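Local atomic coordinates of 3',5'-cyclic-nucleotide phosphodiesterase 1 (PDB entry 4OJV), a protein that belongs to the class-II phosphodiesterases of the metallo-hydrolase clan and binds two zinc ions in a mixed alpha/beta fold. Residues E106-T110 with M111-Y115; H168-D172 with L173-D177; S252-L256 with L257-W261. One frame throughout, in Å; residues are numbered along the deposited sequence.

Contact 1. Residues E106-T110 with M111-Y115; sequences ESANT and MKKTY
Asn109 and Lys113 meet at an N-cap, the start of helix 110-119, where the side chain of Asn109, right before the helix, accepts from a peptide N-H of its first turn. Asn109 OD1 accepts from Lys112 N over 2.8 Å in a nearly straight bond. CG of this asparagine stands between its own backbone N and carbonyl carbon (chi1 62°), which swings the amide forward over the first turn. Its ND2 turns outward, to the carbonyl of Ala332 of the second subunit.

Lys113 runs the other way, back over the turn. Its CB lies beside Thr110 O, and CG passes 3.4 Å from Asn109 O, the carbonyl that also receives Lys113 N. The chain stays extended out to CE, which lies 3.6 Å from Ala108 O; the bend at the last torsion (chi4 89°) then turns NZ onto that oxygen, 2.7 Å away. The ammonium thus satisfies a carbonyl of the linker between the helices, and Phe105 adds a cation-pi contact. A water bridges onward from NZ to Thr110 OG1, whose hydroxyl is also bound by Asp72 of the second subunit.

The next carbonyl after that of Asn109, Thr110 O, is gripped twice by a single residue: Thr114 N at 3.0 Å and Thr114 OG1 at 2.8 Å reach it from opposite faces of its carbonyl plane.

Contact 2. Residues H168-D172 with L173-D177; sequences HVFND and LIWPD
Leu173 N and Ile174 N both point at Asn171 OD1, making an Asx turn (Asn171 OD1 to Leu173 N) with Ile174 N as a second donor, here in the loop that leaves helix 159-169 for strand 186-190. Asn171 CG sits between its backbone N and carbonyl carbon (chi1 65°), which brings OD1 round to the two N-H groups. The bond from Leu173 N is 3.0 Å long and comes from above the amide's carbonyl plane, so it misses the lone-pair direction. Leu173 CB lies near the same oxygen, and its side chain crosses that of Asn171 at about a right angle. Ile174 N, in contrast, donates within the carbonyl plane; the other end of the amide, ND2, is tied back to Lys167 O, so both ends of the group are fixed. Ile174 CG1 also comes to 3.2 Å from His168 O.

Trp175 O receives Asp172 N at 2.8 Å, closing the turn on Asp172, whose backbone is left-handed (phi 67°). The indole lies alongside Phe170, pointing the same way, with CD1 3.9 Å from Phe170 CE1 and the ring planes 81° apart. Pro176 then brings its carbonyl oxygen to the edge of the Phe170 ring.

Asp177 N donates to Asp172 OD1 over 2.8 Å, from well above the carboxylate plane. Asp172 OD1 also accepts from Val217 N, and OD2 from Lys218 N and Thr219 N, all of the second subunit; these probably offset its charge. Asp177 OD1 binds Thr179 OG1, while a water donates to both Asp172 OD2 and Asp177 OD2, each at 2.9 Å.

Contact 3. Residues S252-L256 with L257-W261; sequences SEESL and LEEFW
Glu254 and Glu259 bring two carboxylates together, with Glu254 OE1 only 2.8 Å from Glu259 OE2. The side chains cross at about a right angle and the carboxylate planes are 40° apart. Two acceptors so close would probably raise the affinity of the pair for a proton. A salt bridge from Lys194 to Glu259 OE1 presumably offsets part of the charge.

Torsion and backbone together bring the two acids near each other. Glu259 sends CG away from its own carbonyl carbon (chi1 -67°), back toward the helix start, where it rests 3.3 Å from Ser255 O. That carbonyl is taken by Glu259 N in a nearly straight bond of 3.0 Å, and Leu256 O receives Phe260 N in the next step. Glu254 is the first residue of an inverse gamma turn centred on Ser255, with a weak bond from Leu256 N to Glu254 O. Glu258 OE1, in turn, comes 3.7 Å from Ser255 CB.

Ser255 holds the N-cap position, yet its side chain makes no capping bond. Asp248 OD2 instead accepts Leu257 N, and His212 NE2 donates to Glu254 O. Leu257 and Phe260 reach strands 204-215 and 222-232, with Phe260 edge-to-face against Phe209 and Phe227. The whole is the first turn of helix 256-267 laid on a sheet, consistent with the alpha-beta/beta-alpha sandwich of the metallo-beta-lactamase fold.

Overall arrangement
The three contacts illustrate how one chain reuses local turns at helix ends in different settings. Contacts 1 and 2 both meet the second subunit; their centres lie 30 Å apart and their nearest atoms about 11 Å. Contact 3, which touches no other chain of the assembly, is 46 Å from contact 1, on the opposite side of the chain's centre, and 33 Å from contact 2, centre to centre. A zinc ion of the two-metal site, whose ligands include the shared Asp244, lies about 13 Å from the side chain of Val169 in contact 2. A methylpentanediol about 3 Å from the Met111 side chain and a sulfate about 3 Å from that of Trp175 probably come from the crystallisation liquor.

Contact 1. Residues E106-T110 with M111-Y115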
# COMPACT_ATOMS: atom_id res chain seq x y z
N GLU A 106 -0.29 29.24 3.52
CA GLU A 106 0.05 29.27 4.94
C GLU A 106 -1.07 28.72 5.81
O GLU A 106 -0.81 28.08 6.82
CB GLU A 106 0.40 30.69 5.36
CG GLU A 106 1.61 31.26 4.65
CD GLU A 106 2.10 32.55 5.26
OE1 GLU A 106 3.20 32.98 4.88
OE2 GLU A 106 1.39 33.13 6.10
N SER A 107 -2.31 29.01 5.41
CA SER A 107 -3.47 28.56 6.16
C SER A 107 -3.74 27.07 5.96
O SER A 107 -4.30 26.42 6.84
CB SER A 107 -4.71 29.38 5.79
OG SER A 107 -5.12 29.11 4.46
N ALA A 108 -3.33 26.53 4.81
CA ALA A 108 -3.62 25.14 4.46
C ALA A 108 -2.78 24.18 5.29
O ALA A 108 -1.55 24.28 5.32
CB ALA A 108 -3.40 24.89 2.98
N ASN A 109 -3.42 23.23 5.95
CA ASN A 109 -2.68 22.23 6.70
C ASN A 109 -2.05 21.19 5.76
O ASN A 109 -2.27 21.21 4.55
CB ASN A 109 -3.54 21.60 7.81
CG ASN A 109 -4.75 20.85 7.28
OD1 ASN A 109 -4.69 20.18 6.25
ND2 ASN A 109 -5.85 20.91 8.03
N THR A 110 -1.23 20.30 6.32
CA THR A 110 -0.50 19.34 5.50
C THR A 110 -1.44 18.45 4.70
O THR A 110 -1.19 18.19 3.52
CB THR A 110 0.47 18.52 6.37
OG1 THR A 110 1.38 19.42 7.01
CG2 THR A 110 1.25 17.54 5.51
N MET A 111 -2.53 18.01 5.32
CA MET A 111 -3.51 17.19 4.61
C MET A 111 -4.13 17.92 3.41
O MET A 111 -4.23 17.36 2.32
CB MET A 111 -4.61 16.72 5.56
CG MET A 111 -5.49 15.62 5.00
SD MET A 111 -4.65 14.03 4.82
CE MET A 111 -4.15 13.71 6.51
N LYS A 112 -4.50 19.18 3.61
CA LYS A 112 -5.07 19.99 2.54
C LYS A 112 -4.07 20.20 1.40
O LYS A 112 -4.44 20.08 0.22
CB LYS A 112 -5.53 21.35 3.07
CG LYS A 112 -6.19 22.25 2.04
CD LYS A 112 -7.45 21.62 1.47
CE LYS A 112 -8.25 22.61 0.64
NZ LYS A 112 -9.44 21.95 0.03
N LYS A 113 -2.82 20.49 1.75
CA LYS A 113 -1.77 20.64 0.73
C LYS A 113 -1.62 19.36 -0.09
O LYS A 113 -1.39 19.41 -1.30
CB LYS A 113 -0.43 20.99 1.37
CG LYS A 113 -0.34 22.37 2.00
CD LYS A 113 1.09 22.63 2.44
CE LYS A 113 1.27 23.98 3.13
NZ LYS A 113 1.04 23.90 4.59
N THR A 114 -1.74 18.22 0.58
CA THR A 114 -1.63 16.91 -0.07
C THR A 114 -2.75 16.72 -1.09
O THR A 114 -2.48 16.33 -2.23
CB THR A 114 -1.66 15.78 0.98
OG1 THR A 114 -0.58 15.95 1.90
CG2 THR A 114 -1.51 14.42 0.31
N TYR A 115 -3.99 16.97 -0.68
CA TYR A 115 -5.10 16.95 -1.64
C TYR A 115 -4.86 17.89 -2.83
O TYR A 115 -5.09 17.51 -3.97
CB TYR A 115 -6.43 17.31 -0.97
CG TYR A 115 -7.14 16.16 -0.27
CD1 TYR A 115 -8.01 15.33 -0.98
CD2 TYR A 115 -6.96 15.92 1.09
CE1 TYR A 115 -8.67 14.28 -0.35
CE2 TYR A 115 -7.62 14.88 1.73
CZ TYR A 115 -8.48 14.07 1.00
OH TYR A 115 -9.13 13.04 1.65
O HOH W 1 2.45 21.52 5.75

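Contact 2. Residues H168-D172 with L173-D177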
# COMPACT_ATOMS: atom_id res chain seq x y z
N HIS A 168 -10.48 -6.76 -13.48
CA HIS A 168 -10.04 -7.30 -12.19
C HIS A 168 -9.90 -6.31 -11.08
O HIS A 168 -9.78 -6.73 -9.93
CB HIS A 168 -8.76 -8.11 -12.37
CG HIS A 168 -8.95 -9.30 -13.26
ND1 HIS A 168 -9.77 -10.32 -12.92
CD2 HIS A 168 -8.39 -9.63 -14.48
CE1 HIS A 168 -9.75 -11.24 -13.90
NE2 HIS A 168 -8.91 -10.82 -14.85
N VAL A 169 -9.93 -5.01 -11.38
CA VAL A 169 -9.75 -3.98 -10.36
C VAL A 169 -11.00 -3.12 -10.21
O VAL A 169 -11.64 -3.15 -9.16
CB VAL A 169 -8.50 -3.11 -10.63
CG1 VAL A 169 -8.36 -2.03 -9.57
CG2 VAL A 169 -7.24 -3.98 -10.65
N PHE A 170 -11.33 -2.36 -11.25
CA PHE A 170 -12.47 -1.45 -11.20
C PHE A 170 -13.72 -2.23 -11.58
O PHE A 170 -14.30 -2.03 -12.65
CB PHE A 170 -12.24 -0.24 -12.09
CG PHE A 170 -11.06 0.58 -11.66
CD1 PHE A 170 -11.12 1.37 -10.51
CD2 PHE A 170 -9.87 0.55 -12.38
CE1 PHE A 170 -10.02 2.11 -10.09
CE2 PHE A 170 -8.77 1.28 -11.97
CZ PHE A 170 -8.85 2.07 -10.84
N ASN A 171 -14.12 -3.14 -10.69
CA ASN A 171 -15.12 -4.15 -11.02
C ASN A 171 -16.16 -4.36 -9.93
O ASN A 171 -16.87 -5.36 -9.93
CB ASN A 171 -14.43 -5.48 -11.38
CG ASN A 171 -13.68 -6.10 -10.20
OD1 ASN A 171 -13.74 -5.59 -9.08
ND2 ASN A 171 -13.00 -7.21 -10.44
N ASP A 172 -16.23 -3.42 -8.98
CA ASP A 172 -17.19 -3.46 -7.87
C ASP A 172 -16.95 -4.59 -6.87
O ASP A 172 -17.75 -4.80 -5.96
CB ASP A 172 -18.63 -3.43 -8.39
CG ASP A 172 -18.98 -2.10 -9.00
OD1 ASP A 172 -18.60 -1.07 -8.41
OD2 ASP A 172 -19.67 -2.06 -10.05
N LEU A 173 -15.81 -5.26 -6.99
CA LEU A 173 -15.43 -6.35 -6.10
C LEU A 173 -14.09 -6.02 -5.40
O LEU A 173 -14.02 -5.93 -4.18
CB LEU A 173 -15.36 -7.67 -6.87
CG LEU A 173 -16.65 -8.11 -7.58
CD1 LEU A 173 -16.37 -9.19 -8.61
CD2 LEU A 173 -17.71 -8.57 -6.58
N ILE A 174 -13.05 -5.81 -6.21
CA ILE A 174 -11.75 -5.37 -5.71
C ILE A 174 -11.77 -3.86 -5.40
O ILE A 174 -11.11 -3.39 -4.47
CB ILE A 174 -10.64 -5.73 -6.73
CG1 ILE A 174 -10.49 -7.26 -6.81
CG2 ILE A 174 -9.32 -5.03 -6.40
CD1 ILE A 174 -10.09 -7.93 -5.51
N TRP A 175 -12.54 -3.11 -6.18
CA TRP A 175 -12.70 -1.68 -5.96
C TRP A 175 -13.99 -1.23 -6.60
O TRP A 175 -14.37 -1.79 -7.63
CB TRP A 175 -11.54 -0.91 -6.58
CG TRP A 175 -11.34 0.44 -5.96
CD1 TRP A 175 -11.50 1.69 -6.55
CD2 TRP A 175 -10.92 0.70 -4.59
NE1 TRP A 175 -11.23 2.69 -5.65
CE2 TRP A 175 -10.86 2.15 -4.44
CE3 TRP A 175 -10.61 -0.11 -3.51
CZ2 TRP A 175 -10.48 2.75 -3.25
CZ3 TRP A 175 -10.24 0.50 -2.31
CH2 TRP A 175 -10.17 1.89 -2.19
N PRO A 176 -14.67 -0.22 -6.02
CA PRO A 176 -15.82 0.33 -6.74
C PRO A 176 -15.44 0.71 -8.16
O PRO A 176 -14.32 1.21 -8.40
CB PRO A 176 -16.17 1.57 -5.91
CG PRO A 176 -15.78 1.17 -4.52
CD PRO A 176 -14.48 0.44 -4.71
N ASP A 177 -16.34 0.45 -9.11
CA ASP A 177 -16.03 0.72 -10.50
C ASP A 177 -16.22 2.20 -10.81
O ASP A 177 -17.24 2.64 -11.37
CB ASP A 177 -16.87 -0.16 -11.44
CG ASP A 177 -16.47 0.01 -12.89
OD1 ASP A 177 -15.63 0.89 -13.19
OD2 ASP A 177 -17.02 -0.74 -13.73
O HOH W 2 -18.11 -3.08 -12.32

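Contact 3. Residues S252-L256 with L257-W261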
# COMPACT_ATOMS: atom_id res chain seq x y z
N SER A 252 12.23 -19.01 -27.91
CA SER A 252 10.84 -19.21 -27.50
C SER A 252 9.96 -17.96 -27.55
O SER A 252 8.74 -18.06 -27.40
CB SER A 252 10.79 -19.84 -26.10
OG SER A 252 11.44 -19.03 -25.15
N GLU A 253 10.56 -16.79 -27.77
CA GLU A 253 9.80 -15.54 -27.77
C GLU A 253 10.42 -14.41 -28.59
O GLU A 253 11.58 -14.47 -29.00
CB GLU A 253 9.53 -15.08 -26.34
CG GLU A 253 10.78 -14.69 -25.58
CD GLU A 253 10.55 -14.55 -24.09
OE1 GLU A 253 11.54 -14.28 -23.38
OE2 GLU A 253 9.40 -14.71 -23.62
N GLU A 254 9.61 -13.37 -28.81
CA GLU A 254 9.99 -12.16 -29.52
C GLU A 254 11.10 -11.42 -28.76
O GLU A 254 11.07 -11.34 -27.53
CB GLU A 254 8.76 -11.26 -29.65
CG GLU A 254 8.79 -10.26 -30.79
CD GLU A 254 7.44 -9.59 -31.01
OE1 GLU A 254 7.41 -8.51 -31.64
OE2 GLU A 254 6.40 -10.13 -30.56
N SER A 255 12.08 -10.89 -29.50
CA SER A 255 13.17 -10.12 -28.90
C SER A 255 12.70 -8.69 -28.65
O SER A 255 13.15 -7.74 -29.29
CB SER A 255 14.41 -10.13 -29.81
OG SER A 255 14.89 -11.44 -30.01
N LEU A 256 11.77 -8.55 -27.70
CA LEU A 256 11.18 -7.27 -27.36
C LEU A 256 12.20 -6.24 -26.89
O LEU A 256 12.12 -5.08 -27.28
CB LEU A 256 10.08 -7.45 -26.31
CG LEU A 256 8.83 -8.22 -26.75
CD1 LEU A 256 7.87 -8.41 -25.58
CD2 LEU A 256 8.12 -7.56 -27.92
N LEU A 257 13.17 -6.67 -26.09
CA LEU A 257 14.23 -5.77 -25.64
C LEU A 257 15.14 -5.31 -26.78
O LEU A 257 15.48 -4.14 -26.86
CB LEU A 257 15.03 -6.36 -24.48
CG LEU A 257 14.28 -6.32 -23.14
CD1 LEU A 257 14.93 -7.25 -22.14
CD2 LEU A 257 14.18 -4.90 -22.58
N GLU A 258 15.52 -6.23 -27.67
CA GLU A 258 16.30 -5.86 -28.85
C GLU A 258 15.56 -4.82 -29.69
O GLU A 258 16.17 -3.85 -30.13
CB GLU A 258 16.66 -7.09 -29.68
CG GLU A 258 17.69 -6.83 -30.77
CD GLU A 258 18.18 -8.11 -31.42
OE1 GLU A 258 17.34 -8.97 -31.78
OE2 GLU A 258 19.41 -8.27 -31.56
N GLU A 259 14.26 -5.02 -29.90
CA GLU A 259 13.42 -4.05 -30.60
C GLU A 259 13.49 -2.69 -29.90
O GLU A 259 13.64 -1.65 -30.54
CB GLU A 259 11.96 -4.51 -30.67
CG GLU A 259 11.71 -5.73 -31.54
CD GLU A 259 10.26 -6.17 -31.52
OE1 GLU A 259 9.37 -5.30 -31.33
OE2 GLU A 259 10.00 -7.37 -31.71
N PHE A 260 13.39 -2.70 -28.57
CA PHE A 260 13.41 -1.47 -27.82
C PHE A 260 14.75 -0.74 -27.94
O PHE A 260 14.78 0.46 -28.27
CB PHE A 260 13.07 -1.69 -26.35
CG PHE A 260 13.05 -0.42 -25.56
CD1 PHE A 260 11.98 0.46 -25.70
CD2 PHE A 260 14.13 -0.05 -24.76
CE1 PHE A 260 11.96 1.66 -25.01
CE2 PHE A 260 14.11 1.15 -24.08
CZ PHE A 260 13.03 2.01 -24.21
N TRP A 261 15.86 -1.43 -27.67
CA TRP A 261 17.16 -0.78 -27.71
C TRP A 261 17.49 -0.30 -29.10
O TRP A 261 18.12 0.74 -29.25
CB TRP A 261 18.28 -1.67 -27.19
CG TRP A 261 18.08 -2.20 -25.80
CD1 TRP A 261 18.12 -3.53 -25.39
CD2 TRP A 261 17.81 -1.43 -24.57
NE1 TRP A 261 17.90 -3.63 -24.04
CE2 TRP A 261 17.71 -2.41 -23.49
CE3 TRP A 261 17.67 -0.08 -24.28
CZ2 TRP A 261 17.45 -2.03 -22.18
CZ3 TRP A 261 17.41 0.29 -22.95
CH2 TRP A 261 17.30 -0.67 -21.93